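Local atomic coordinates of uncharacterized lipoprotein GfcB (Escherichia coli K12, PDB entry 2IN5), a protein that is of unknown function but, as a lipoprotein related to group 4 capsule protein B, probably takes part in capsule polysaccharide production at the cell membrane. Residues L32-T36 against T193-P197; I113-E117 against L183-V187; L146-E152 against Q164-D170. All coordinates share one frame. Numbering follows the deposited sequence.

How the interactions relate
Leaving helix 26-31, the chain passes through 32-36 into strand 36-41. Much later, 193-197 returns beside it at the end of strand 189-194, so interaction 1 closes the outermost loop, with 156 residues between its segments. Within that loop, 113-117 on strand 108-117 receives the turn 183-187, and interaction 2 closes a second loop of 65 residues. Interaction 3 is nested inside both: a local hairpin with only 11 residues between 146-152 and 164-170. No loops cross. All three reach one antiparallel sheet without touching each other; interactions 1 and 2 lie on opposite sides of the chain's centre, their own centres about 27 Å apart.

Interaction 1: residues L32-T36 against T193-P197; sequences LPYST and TFLKP
This contact is the end of an antiparallel strand pair, where strand 36-41 starts and strand 189-194 runs out into the C-terminal loop; the two are sheet neighbours, so it joins the chain's first strand to its last. Ser35 faces Lys196 (CA-CA 5.1 Å) and Thr36 faces Leu195 (5.7 Å). A single direct hydrogen bond joins the backbones, from Leu195 N to Thr36 O at 3.2 Å (145°). Leu195 then bends the chain, with phi/psi -72/-44, and water takes over the bridging: water 2 donates to Thr36 O (2.7 Å) and accepts from Lys196 N (3.3 Å), while water 1 joins Ser35 OG (2.7 Å) to Lys196 O (2.8 Å). The Ser35 hydroxyl also bonds Gln6 N of the second subunit, placing the contact at the dimer interface. Lys196, extended with chi1 to chi3 all t, lays its methylenes along the 33-35 backbone, CD 3.5 Å from Tyr34 C and CE 3.5 Å from Pro33 O. Beside the hydrogen bond, Thr36 (chi1 p) brings OG1 to 3.6 Å from Leu195 CB.

Interaction 2: residues I113-E117 against L183-V187; sequences ILWSE and LGAGV
The indole of Trp115 lies over Gly184, covering the tight turn that joins strands 176-182 and 189-194, adjacent antiparallel strands that form a beta hairpin. Trp115 belongs to strand 108-117, four strand positions away from 176-182 in the sheet order, so the contact spans a sheet that must curl strongly to bring the two together. No hydrogen bond crosses between the segments; the 268 Å² they bury come from the side chains of 113-117 packing on both the backbone and the side chains of the turn. The extended backbone of 113-117 turns Ile113, Trp115 and Glu117 toward the turn and Leu114 and Ser116 away, where Leu114 meets strand 86-89. In the turn, Gly184 N donates to Val187 O (3.0 Å), and Gly186 adopts phi/psi 58/24, a positive phi that favours glycine. The nearest CA pair is Trp115 with Gly184, at 6.1 Å.

With chi1 80° and chi2 99°, the indole receives Gly184 CA over one face in a CH-pi contact, 3.8 Å from the centroid of the five-membered ring and 12° off its normal. A CB on Gly184 would fall 2.6 Å from Trp115 CE2, so a glycine permits this approach. Ala185 CB reaches Trp115 CH2 at 3.5 Å, Val187 CG2 comes to 4.2 Å from Trp115 CZ2, and Leu183 CD2 lies 4.2 Å from Trp115 CD1. Ile113 (chi1 p, chi2 t) extends the apolar patch, its CD1 3.6 Å from both Gly184 C and Ala185 N. On its own strand the indole is tethered by a hydrogen bond from Trp115 NE1 to Glu117 OE2, 3.0 Å long with an angle of 147°.

Interaction 3: residues L146-E152 against Q164-D170; sequences LCNVWQE and QNTFWVD
Segments 146-152 and 164-170 are the two arms of a beta hairpin, paired antiparallel with their axes 4.2 Å apart and their directions at 145°, a marked twist. After Leu146, Cys147 forms a non-hydrogen-bonded pair with Asp170 (CA-CA 4.5 Å), its SG 4.0 Å from Trp168 CB. Asn148 and Val169 form a hydrogen-bonded pair: Val169 N reaches Asn148 O at 3.0 Å, and Asn148 N reaches Val169 O at 2.6 Å, an oxygen less surely placed. Val149 (chi1 t) shares a sheet face with Cys147 and Trp168, and its CG2 packs 3.7 Å from Trp168 CD1. Trp150 pairs with Phe167 (Trp150 N to Phe167 O 3.0 Å, Phe167 N to Trp150 O 2.9 Å) and sets CD1 3.8 Å from Val169 CG2. Gln151 folds back with chi1 and chi2 both m, so that its OE1 accepts from Thr166 OG1 at 2.6 Å. Glu152 exchanges backbone bonds with Asn165 (N to O 2.8 Å, O to N 2.9 Å) and takes a further bond at OE1 from Asn165 ND2 (2.8 Å). That carboxylate also forms a salt bridge with Arg75. Strand 120-140 flanks 146-152, Glu136 accepting from Trp168 NE1 and Phe132 meeting Trp150 edge-to-face, while strand 176-182 lies beside 164-170.

Interaction 1: residues L32-T36 against T193-P197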
loop_
_atom_site.group_PDB
_atom_site.type_symbol
_atom_site.label_atom_id
_atom_site.label_comp_id
_atom_site.label_asym_id
_atom_site.label_seq_id
_atom_site.Cartn_x
_atom_site.Cartn_y
_atom_site.Cartn_z
ATOM N N LEU A 32 -13.113 9.227 15.028
ATOM C CA LEU A 32 -12.351 8.983 13.805
ATOM C C LEU A 32 -12.985 7.793 13.088
ATOM O O LEU A 32 -13.189 6.729 13.675
ATOM C CB LEU A 32 -10.880 8.718 14.116
ATOM C CG LEU A 32 -10.115 9.969 14.572
ATOM C CD1 LEU A 32 -8.672 9.608 14.830
ATOM C CD2 LEU A 32 -10.194 11.065 13.519
ATOM N N PRO A 33 -13.321 7.974 11.802
ATOM C CA PRO A 33 -13.949 6.942 10.975
ATOM C C PRO A 33 -13.076 5.723 10.674
ATOM O O PRO A 33 -13.594 4.634 10.419
ATOM C CB PRO A 33 -14.358 7.716 9.726
ATOM C CG PRO A 33 -13.266 8.726 9.598
ATOM C CD PRO A 33 -13.026 9.187 11.017
ATOM N N TYR A 34 -11.759 5.901 10.737
ATOM C CA TYR A 34 -10.812 4.823 10.464
ATOM C C TYR A 34 -10.044 4.342 11.684
ATOM O O TYR A 34 -9.996 5.014 12.711
ATOM C CB TYR A 34 -9.823 5.267 9.383
ATOM C CG TYR A 34 -9.381 6.701 9.536
ATOM C CD1 TYR A 34 -8.476 7.077 10.529
ATOM C CD2 TYR A 34 -9.909 7.696 8.714
ATOM C CE1 TYR A 34 -8.115 8.413 10.696
ATOM C CE2 TYR A 34 -9.555 9.026 8.873
ATOM C CZ TYR A 34 -8.662 9.378 9.863
ATOM O OH TYR A 34 -8.321 10.703 10.016
ATOM N N SER A 35 -9.440 3.167 11.544
ATOM C CA SER A 35 -8.664 2.536 12.597
ATOM C C SER A 35 -7.400 3.308 12.953
ATOM O O SER A 35 -6.753 3.905 12.096
ATOM C CB SER A 35 -8.315 1.102 12.181
ATOM O OG SER A 35 -9.498 0.346 11.969
ATOM N N THR A 36 -7.059 3.300 14.233
ATOM C CA THR A 36 -5.882 4.007 14.697
ATOM C C THR A 36 -5.210 3.169 15.759
ATOM O O THR A 36 -5.766 2.173 16.205
ATOM C CB THR A 36 -6.247 5.408 15.250
ATOM O OG1 THR A 36 -7.202 5.283 16.311
ATOM C CG2 THR A 36 -6.852 6.268 14.145
ATOM N N THR A 193 -1.581 -0.537 20.853
ATOM C CA THR A 193 -2.942 -0.527 21.368
ATOM C C THR A 193 -3.844 -0.062 20.231
ATOM O O THR A 193 -3.696 1.047 19.721
ATOM C CB THR A 193 -3.086 0.415 22.595
ATOM O OG1 THR A 193 -2.247 -0.052 23.658
ATOM C CG2 THR A 193 -4.526 0.428 23.097
ATOM N N PHE A 194 -4.764 -0.927 19.823
ATOM C CA PHE A 194 -5.670 -0.611 18.730
ATOM C C PHE A 194 -6.945 -0.005 19.268
ATOM O O PHE A 194 -7.738 -0.680 19.913
ATOM C CB PHE A 194 -5.932 -1.878 17.930
ATOM C CG PHE A 194 -4.681 -2.562 17.510
ATOM C CD1 PHE A 194 -3.958 -3.320 18.416
ATOM C CD2 PHE A 194 -4.173 -2.378 16.237
ATOM C CE1 PHE A 194 -2.736 -3.883 18.063
ATOM C CE2 PHE A 194 -2.947 -2.937 15.869
ATOM C CZ PHE A 194 -2.232 -3.687 16.782
ATOM N N LEU A 195 -7.116 1.283 18.989
ATOM C CA LEU A 195 -8.237 2.064 19.480
ATOM C C LEU A 195 -9.610 1.816 18.898
ATOM O O LEU A 195 -10.592 1.764 19.637
ATOM C CB LEU A 195 -7.928 3.555 19.355
ATOM C CG LEU A 195 -6.769 4.161 20.158
ATOM C CD1 LEU A 195 -6.862 3.781 21.632
ATOM C CD2 LEU A 195 -5.472 3.680 19.586
ATOM N N LYS A 196 -9.701 1.685 17.585
ATOM C CA LYS A 196 -11.008 1.476 16.991
ATOM C C LYS A 196 -11.421 0.019 17.075
ATOM O O LYS A 196 -10.772 -0.861 16.513
ATOM C CB LYS A 196 -11.009 1.959 15.551
ATOM C CG LYS A 196 -12.313 1.758 14.855
ATOM C CD LYS A 196 -12.300 2.475 13.536
ATOM C CE LYS A 196 -13.519 2.100 12.773
ATOM N NZ LYS A 196 -14.663 2.218 13.707
ATOM N N PRO A 197 -12.514 -0.253 17.801
ATOM C CA PRO A 197 -13.063 -1.595 18.002
ATOM C C PRO A 197 -13.849 -2.085 16.800
ATOM O O PRO A 197 -14.580 -1.322 16.181
ATOM C CB PRO A 197 -13.943 -1.413 19.228
ATOM C CG PRO A 197 -14.502 -0.046 19.007
ATOM C CD PRO A 197 -13.279 0.741 18.578
HETATM O O HOH W 1 -10.455 -1.366 13.791
HETATM O O HOH W 2 -7.619 0.311 15.450
#

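Interaction 2: residues I113-E117 against L183-V187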
loop_
_atom_site.group_PDB
_atom_site.type_symbol
_atom_site.label_atom_id
_atom_site.label_comp_id
_atom_site.label_asym_id
_atom_site.label_seq_id
_atom_site.Cartn_x
_atom_site.Cartn_y
_atom_site.Cartn_z
ATOM N N ILE A 113 13.149 -14.411 11.173
ATOM C CA ILE A 113 12.945 -12.972 11.034
ATOM C C ILE A 113 14.253 -12.349 10.581
ATOM O O ILE A 113 15.333 -12.897 10.816
ATOM C CB ILE A 113 12.488 -12.277 12.375
ATOM C CG1 ILE A 113 13.506 -12.520 13.484
ATOM C CG2 ILE A 113 11.127 -12.815 12.828
ATOM C CD1 ILE A 113 13.183 -11.768 14.736
ATOM N N LEU A 114 14.138 -11.201 9.924
ATOM C CA LEU A 114 15.288 -10.459 9.431
ATOM C C LEU A 114 15.097 -9.018 9.850
ATOM O O LEU A 114 14.110 -8.399 9.470
ATOM C CB LEU A 114 15.348 -10.530 7.904
ATOM C CG LEU A 114 16.480 -9.767 7.200
ATOM C CD1 LEU A 114 17.836 -10.280 7.646
ATOM C CD2 LEU A 114 16.308 -9.911 5.713
ATOM N N TRP A 115 16.021 -8.471 10.624
ATOM C CA TRP A 115 15.867 -7.085 11.041
ATOM C C TRP A 115 17.207 -6.338 11.037
ATOM O O TRP A 115 18.268 -6.953 11.136
ATOM C CB TRP A 115 15.216 -7.053 12.426
ATOM C CG TRP A 115 16.136 -7.314 13.575
ATOM C CD1 TRP A 115 16.709 -6.378 14.383
ATOM C CD2 TRP A 115 16.593 -8.589 14.049
ATOM N NE1 TRP A 115 17.496 -6.987 15.334
ATOM C CE2 TRP A 115 17.441 -8.343 15.155
ATOM C CE3 TRP A 115 16.366 -9.915 13.651
ATOM C CZ2 TRP A 115 18.062 -9.364 15.864
ATOM C CZ3 TRP A 115 16.983 -10.935 14.353
ATOM C CH2 TRP A 115 17.824 -10.654 15.452
ATOM N N SER A 116 17.166 -5.018 10.901
ATOM C CA SER A 116 18.400 -4.248 10.907
ATOM C C SER A 116 18.635 -3.639 12.283
ATOM O O SER A 116 17.703 -3.209 12.953
ATOM C CB SER A 116 18.360 -3.148 9.846
ATOM O OG SER A 116 17.400 -2.159 10.133
ATOM N N GLU A 117 19.892 -3.619 12.701
ATOM C CA GLU A 117 20.269 -3.072 13.994
ATOM C C GLU A 117 21.548 -2.253 13.795
ATOM O O GLU A 117 22.629 -2.810 13.600
ATOM C CB GLU A 117 20.495 -4.223 14.977
ATOM C CG GLU A 117 20.544 -3.824 16.442
ATOM C CD GLU A 117 20.222 -4.989 17.360
ATOM O OE1 GLU A 117 20.287 -4.819 18.600
ATOM O OE2 GLU A 117 19.894 -6.077 16.841
ATOM N N LEU A 183 10.835 -6.473 18.363
ATOM C CA LEU A 183 10.947 -6.149 16.952
ATOM C C LEU A 183 11.962 -7.095 16.305
ATOM O O LEU A 183 11.882 -7.402 15.119
ATOM C CB LEU A 183 11.353 -4.683 16.791
ATOM C CG LEU A 183 11.564 -4.138 15.384
ATOM C CD1 LEU A 183 11.346 -2.641 15.387
ATOM C CD2 LEU A 183 12.985 -4.490 14.911
ATOM N N GLY A 184 12.910 -7.560 17.104
ATOM C CA GLY A 184 13.907 -8.484 16.609
ATOM C C GLY A 184 13.893 -9.675 17.540
ATOM O O GLY A 184 12.920 -9.881 18.266
ATOM N N ALA A 185 14.962 -10.460 17.531
ATOM C CA ALA A 185 15.043 -11.620 18.402
ATOM C C ALA A 185 15.288 -11.168 19.842
ATOM O O ALA A 185 16.413 -10.838 20.219
ATOM C CB ALA A 185 16.156 -12.541 17.940
ATOM N N GLY A 186 14.221 -11.138 20.637
ATOM C CA GLY A 186 14.332 -10.731 22.028
ATOM C C GLY A 186 14.903 -9.339 22.242
ATOM O O GLY A 186 15.439 -9.045 23.312
ATOM N N VAL A 187 14.775 -8.480 21.234
ATOM C CA VAL A 187 15.287 -7.111 21.301
ATOM C C VAL A 187 14.297 -6.106 20.702
ATOM O O VAL A 187 13.500 -6.455 19.825
ATOM C CB VAL A 187 16.638 -6.983 20.527
ATOM C CG1 VAL A 187 17.659 -7.977 21.072
ATOM C CG2 VAL A 187 16.414 -7.221 19.042
#

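Interaction 3: residues L146-E152 against Q164-D170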
loop_
_atom_site.group_PDB
_atom_site.type_symbol
_atom_site.label_atom_id
_atom_site.label_comp_id
_atom_site.label_asym_id
_atom_site.label_seq_id
_atom_site.Cartn_x
_atom_site.Cartn_y
_atom_site.Cartn_z
ATOM N N LEU A 146 -13.535 -7.175 26.711
ATOM C CA LEU A 146 -13.166 -8.463 27.293
ATOM C C LEU A 146 -12.214 -9.123 26.331
ATOM O O LEU A 146 -12.536 -9.292 25.159
ATOM C CB LEU A 146 -14.387 -9.364 27.471
ATOM C CG LEU A 146 -15.331 -9.009 28.612
ATOM C CD1 LEU A 146 -16.469 -10.023 28.673
ATOM C CD2 LEU A 146 -14.556 -9.016 29.911
ATOM N N CYS A 147 -11.048 -9.508 26.837
ATOM C CA CYS A 147 -10.018 -10.123 26.015
ATOM C C CYS A 147 -9.538 -11.441 26.545
ATOM O O CYS A 147 -9.492 -11.643 27.752
ATOM C CB CYS A 147 -8.766 -9.233 25.940
ATOM S SG CYS A 147 -8.995 -7.547 25.369
ATOM N N ASN A 148 -9.171 -12.334 25.632
ATOM C CA ASN A 148 -8.575 -13.596 26.028
ATOM C C ASN A 148 -7.104 -13.199 26.023
ATOM O O ASN A 148 -6.606 -12.677 25.027
ATOM C CB ASN A 148 -8.779 -14.696 24.983
ATOM C CG ASN A 148 -10.220 -15.138 24.867
ATOM O OD1 ASN A 148 -10.949 -15.204 25.861
ATOM N ND2 ASN A 148 -10.637 -15.464 23.650
ATOM N N VAL A 149 -6.412 -13.423 27.130
ATOM C CA VAL A 149 -5.006 -13.068 27.205
ATOM C C VAL A 149 -4.137 -14.245 26.789
ATOM O O VAL A 149 -4.140 -15.286 27.437
ATOM C CB VAL A 149 -4.605 -12.639 28.632
ATOM C CG1 VAL A 149 -3.132 -12.269 28.661
ATOM C CG2 VAL A 149 -5.462 -11.465 29.084
ATOM N N TRP A 150 -3.398 -14.078 25.699
ATOM C CA TRP A 150 -2.517 -15.131 25.216
ATOM C C TRP A 150 -1.056 -14.755 25.421
ATOM O O TRP A 150 -0.623 -13.685 25.012
ATOM C CB TRP A 150 -2.771 -15.377 23.738
ATOM C CG TRP A 150 -4.007 -16.154 23.458
ATOM C CD1 TRP A 150 -5.187 -15.681 22.955
ATOM C CD2 TRP A 150 -4.171 -17.561 23.610
ATOM N NE1 TRP A 150 -6.076 -16.713 22.776
ATOM C CE2 TRP A 150 -5.476 -17.880 23.170
ATOM C CE3 TRP A 150 -3.339 -18.588 24.074
ATOM C CZ2 TRP A 150 -5.966 -19.186 23.177
ATOM C CZ3 TRP A 150 -3.826 -19.882 24.084
ATOM C CH2 TRP A 150 -5.133 -20.172 23.634
ATOM N N GLN A 151 -0.312 -15.646 26.066
ATOM C CA GLN A 151 1.107 -15.446 26.326
ATOM C C GLN A 151 1.929 -16.331 25.397
ATOM O O GLN A 151 1.893 -17.555 25.520
ATOM C CB GLN A 151 1.433 -15.823 27.763
ATOM C CG GLN A 151 0.731 -14.963 28.777
ATOM C CD GLN A 151 1.542 -13.753 29.153
ATOM O OE1 GLN A 151 2.247 -13.183 28.320
ATOM N NE2 GLN A 151 1.436 -13.339 30.414
ATOM N N GLU A 152 2.672 -15.714 24.482
ATOM C CA GLU A 152 3.508 -16.442 23.537
ATOM C C GLU A 152 4.942 -16.565 24.041
ATOM O O GLU A 152 5.675 -15.570 24.130
ATOM C CB GLU A 152 3.500 -15.736 22.176
ATOM C CG GLU A 152 4.474 -16.310 21.150
ATOM C CD GLU A 152 4.468 -15.538 19.832
ATOM O OE1 GLU A 152 4.687 -14.306 19.858
ATOM O OE2 GLU A 152 4.253 -16.159 18.761
ATOM N N GLN A 164 8.989 -13.383 26.223
ATOM C CA GLN A 164 7.545 -13.592 26.158
ATOM C C GLN A 164 6.816 -12.413 25.530
ATOM O O GLN A 164 7.096 -11.270 25.858
ATOM C CB GLN A 164 6.998 -13.827 27.571
ATOM C CG GLN A 164 5.476 -13.695 27.699
ATOM C CD GLN A 164 5.009 -13.711 29.149
ATOM O OE1 GLN A 164 4.758 -14.772 29.723
ATOM N NE2 GLN A 164 4.913 -12.525 29.753
ATOM N N ASN A 165 5.908 -12.700 24.602
ATOM C CA ASN A 165 5.090 -11.663 23.977
ATOM C C ASN A 165 3.698 -11.885 24.536
ATOM O O ASN A 165 3.365 -12.993 24.950
ATOM C CB ASN A 165 5.008 -11.815 22.456
ATOM C CG ASN A 165 6.356 -11.699 21.769
ATOM O OD1 ASN A 165 7.129 -10.776 22.031
ATOM N ND2 ASN A 165 6.636 -12.630 20.866
ATOM N N THR A 166 2.875 -10.845 24.538
ATOM C CA THR A 166 1.519 -10.969 25.050
ATOM C C THR A 166 0.551 -10.348 24.056
ATOM O O THR A 166 0.828 -9.298 23.484
ATOM C CB THR A 166 1.384 -10.276 26.425
ATOM O OG1 THR A 166 2.386 -10.786 27.315
ATOM C CG2 THR A 166 0.013 -10.549 27.032
ATOM N N PHE A 167 -0.581 -11.014 23.842
ATOM C CA PHE A 167 -1.592 -10.535 22.905
ATOM C C PHE A 167 -2.974 -10.559 23.555
ATOM O O PHE A 167 -3.435 -11.606 24.004
ATOM C CB PHE A 167 -1.600 -11.419 21.650
ATOM C CG PHE A 167 -0.290 -11.445 20.916
ATOM C CD1 PHE A 167 0.045 -10.430 20.024
ATOM C CD2 PHE A 167 0.634 -12.460 21.155
ATOM C CE1 PHE A 167 1.285 -10.422 19.381
ATOM C CE2 PHE A 167 1.871 -12.460 20.522
ATOM C CZ PHE A 167 2.200 -11.436 19.629
ATOM N N TRP A 168 -3.622 -9.400 23.606
ATOM C CA TRP A 168 -4.961 -9.265 24.178
ATOM C C TRP A 168 -5.992 -9.353 23.067
ATOM O O TRP A 168 -6.145 -8.419 22.276
ATOM C CB TRP A 168 -5.086 -7.930 24.883
ATOM C CG TRP A 168 -4.383 -7.916 26.184
ATOM C CD1 TRP A 168 -4.910 -8.231 27.399
ATOM C CD2 TRP A 168 -3.010 -7.574 26.413
ATOM N NE1 TRP A 168 -3.952 -8.103 28.377
ATOM C CE2 TRP A 168 -2.777 -7.697 27.799
ATOM C CE3 TRP A 168 -1.954 -7.171 25.581
ATOM C CZ2 TRP A 168 -1.531 -7.430 28.376
ATOM C CZ3 TRP A 168 -0.710 -6.903 26.158
ATOM C CH2 TRP A 168 -0.513 -7.033 27.541
ATOM N N VAL A 169 -6.711 -10.473 23.032
ATOM C CA VAL A 169 -7.700 -10.735 21.986
ATOM C C VAL A 169 -9.158 -10.533 22.387
ATOM O O VAL A 169 -9.583 -10.974 23.449
ATOM C CB VAL A 169 -7.566 -12.192 21.474
ATOM C CG1 VAL A 169 -8.505 -12.425 20.305
ATOM C CG2 VAL A 169 -6.126 -12.478 21.095
ATOM N N ASP A 170 -9.920 -9.883 21.518
ATOM C CA ASP A 170 -11.338 -9.678 21.754
ATOM C C ASP A 170 -11.988 -11.065 21.664
ATOM O O ASP A 170 -12.064 -11.642 20.583
ATOM C CB ASP A 170 -11.923 -8.764 20.684
ATOM C CG ASP A 170 -13.393 -8.467 20.915
ATOM O OD1 ASP A 170 -14.215 -9.408 20.898
ATOM O OD2 ASP A 170 -13.716 -7.285 21.120
#